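Local coordinates for protein P91 (Metagenome, PDB 4ZI5) that hydrolyses phosphotriesters as a promiscuous activity and is an alpha/beta hydrolase of the dienelactone hydrolase family, at the interface of chains A and B. Numbering follows the deposited sequence. Chains: chain A/B, P91.

The interface of chains A and B. Residues chain A 178-179, 206-209; chain B 192, 196, 202-203.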
loop_
_atom_site.group_PDB
_atom_site.type_symbol
_atom_site.label_atom_id
_atom_site.label_comp_id
_atom_site.label_asym_id
_atom_site.label_seq_id
_atom_site.Cartn_x
_atom_site.Cartn_y
_atom_site.Cartn_z
ATOM N N ALA A 178 -9.670 6.349 -2.429
ATOM C CA ALA A 178 -10.119 5.820 -3.715
ATOM C C ALA A 178 -11.389 6.469 -4.230
ATOM O O ALA A 178 -11.644 6.410 -5.427
ATOM C CB ALA A 178 -10.326 4.334 -3.645
ATOM N N ASP A 179 -12.184 7.050 -3.330
ATOM C CA ASP A 179 -13.428 7.733 -3.714
ATOM C C ASP A 179 -13.334 9.258 -3.628
ATOM O O ASP A 179 -14.350 9.937 -3.695
ATOM C CB ASP A 179 -14.564 7.240 -2.822
ATOM C CG ASP A 179 -14.800 5.731 -2.948
ATOM O OD1 ASP A 179 -14.417 5.116 -3.945
ATOM O OD2 ASP A 179 -15.394 5.173 -2.043
ATOM N N TYR A 206 -4.142 2.958 -3.057
ATOM C CA TYR A 206 -5.555 3.289 -3.109
ATOM C C TYR A 206 -6.242 2.711 -1.882
ATOM O O TYR A 206 -6.259 1.474 -1.685
ATOM C CB TYR A 206 -6.216 2.670 -4.347
ATOM C CG TYR A 206 -5.942 3.398 -5.623
ATOM C CD1 TYR A 206 -4.735 3.210 -6.287
ATOM C CD2 TYR A 206 -6.910 4.213 -6.225
ATOM C CE1 TYR A 206 -4.480 3.844 -7.486
ATOM C CE2 TYR A 206 -6.648 4.870 -7.435
ATOM C CZ TYR A 206 -5.422 4.689 -8.038
ATOM O OH TYR A 206 -5.108 5.263 -9.239
ATOM N N LEU A 207 -6.882 3.587 -1.127
ATOM C CA LEU A 207 -7.590 3.211 0.078
ATOM C C LEU A 207 -9.082 3.247 -0.150
ATOM O O LEU A 207 -9.683 4.296 -0.297
ATOM C CB LEU A 207 -7.177 4.122 1.203
ATOM C CG LEU A 207 -5.690 3.910 1.541
ATOM C CD1 LEU A 207 -5.107 5.180 2.113
ATOM C CD2 LEU A 207 -5.425 2.706 2.433
ATOM N N GLY A 208 -9.700 2.072 -0.210
ATOM C CA GLY A 208 -11.135 2.007 -0.464
ATOM C C GLY A 208 -11.962 2.725 0.585
ATOM O O GLY A 208 -11.585 2.798 1.743
ATOM N N ASN A 209 -13.090 3.279 0.159
ATOM C CA ASN A 209 -14.099 3.908 1.037
ATOM C C ASN A 209 -13.646 5.233 1.638
ATOM O O ASN A 209 -14.340 5.793 2.478
ATOM C CB ASN A 209 -14.550 2.954 2.156
ATOM C CG ASN A 209 -15.011 1.620 1.631
ATOM O OD1 ASN A 209 -14.403 0.571 1.904
ATOM N ND2 ASN A 209 -16.041 1.651 0.820
ATOM N N MET B 192 -11.936 -2.533 -9.227
ATOM C CA MET B 192 -12.020 -1.496 -8.193
ATOM C C MET B 192 -13.442 -0.945 -8.099
ATOM O O MET B 192 -13.953 -0.702 -7.011
ATOM C CB MET B 192 -10.981 -0.382 -8.440
ATOM C CG MET B 192 -9.586 -0.755 -7.952
ATOM S SD MET B 192 -8.363 0.597 -8.179
ATOM C CE MET B 192 -7.926 0.086 -9.809
ATOM N N ARG B 196 -15.907 -0.688 -4.912
ATOM C CA ARG B 196 -16.573 0.571 -4.556
ATOM C C ARG B 196 -18.081 0.401 -4.419
ATOM O O ARG B 196 -18.671 0.795 -3.409
ATOM C CB ARG B 196 -16.315 1.627 -5.624
ATOM C CG ARG B 196 -14.918 2.207 -5.644
ATOM C CD ARG B 196 -14.851 3.423 -6.559
ATOM N NE ARG B 196 -13.530 4.001 -6.571
ATOM C CZ ARG B 196 -12.639 3.779 -7.525
ATOM N NH1 ARG B 196 -12.937 2.974 -8.539
ATOM N NH2 ARG B 196 -11.443 4.354 -7.474
ATOM N N TRP B 202 -11.403 -2.557 0.945
ATOM C CA TRP B 202 -10.424 -2.822 -0.080
ATOM C C TRP B 202 -9.244 -1.853 -0.105
ATOM O O TRP B 202 -9.365 -0.685 0.284
ATOM C CB TRP B 202 -11.069 -2.881 -1.455
ATOM C CG TRP B 202 -11.570 -1.602 -2.052
ATOM C CD1 TRP B 202 -12.795 -0.994 -1.835
ATOM C CD2 TRP B 202 -10.911 -0.815 -3.045
ATOM N NE1 TRP B 202 -12.913 0.124 -2.615
ATOM C CE2 TRP B 202 -11.775 0.269 -3.366
ATOM C CE3 TRP B 202 -9.663 -0.887 -3.665
ATOM C CZ2 TRP B 202 -11.429 1.257 -4.307
ATOM C CZ3 TRP B 202 -9.306 0.117 -4.584
ATOM C CH2 TRP B 202 -10.193 1.167 -4.899
ATOM N N GLN B 203 -8.116 -2.370 -0.599
ATOM C CA GLN B 203 -6.966 -1.564 -0.995
ATOM C C GLN B 203 -6.368 -2.108 -2.264
ATOM O O GLN B 203 -6.368 -3.330 -2.467
ATOM C CB GLN B 203 -5.848 -1.624 0.030
ATOM C CG GLN B 203 -6.228 -1.393 1.480
ATOM C CD GLN B 203 -5.029 -1.647 2.377
ATOM O OE1 GLN B 203 -4.120 -0.838 2.441
ATOM N NE2 GLN B 203 -5.026 -2.811 3.081
HETATM O O HOH W 1 -14.602 2.463 -2.229
HETATM O O HOH W 2 -17.714 3.309 -2.206
#
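The edge strands 202-207 of two dienelactone hydrolase-like alpha/beta hydrolase subunits meet here antiparallel, with A:Leu207 bridged to B:Gln203. The interface is two-fold symmetric, so every contact has a twin; it may or may not be the dimer present in solution. A:Gly208 N donates to B:Trp202 O at 2.8 Å, just past the end of the A strand. With CG of B:Trp202 between the backbone N and the carbonyl carbon (chi1 71°), the indole is laid against A:Gly208. A:Gly208 CA sits over one face of the five-membered ring of B:Trp202, 3.5 Å from the centroid, in a CH-pi contact. A:Ala178 CB lies 3.3 Å from B:Trp202 CZ2, on the benzo ring of the indole. B:Trp202 CZ3 also lies near A:Tyr206 CB.

B:Arg196, from helix 185-198, reaches across with its chain extended from CG to NE. Its guanidinium grips the carbonyl A:Ala178 O side-on. B:Arg196 NH2 donates to A:Ala178 O at 2.9 Å (152° at H). B:Arg196 NE adds a longer bond to A:Ala178 O, 3.3 Å, from above the carbonyl plane. Both nitrogens approach from the same face of that plane. B:Arg196 NE also forms a salt bridge with the carboxylate A:Asp179 OD1 at 3.0 Å, but as a hydrogen bond it is weak. The carboxylate and guanidinium planes are turned 47° apart. The other carboxylate oxygen, A:Asp179 OD2, binds two waters. Water 1 also bridges A:Asn209 N to the indole nitrogen B:Trp202 NE1; water 2 joins B:Arg196 O. An alanine in place of B:Arg196 would probably leave A:Ala178 O without these two donors and the A:Asp179 carboxylate without its cationic mate across the interface.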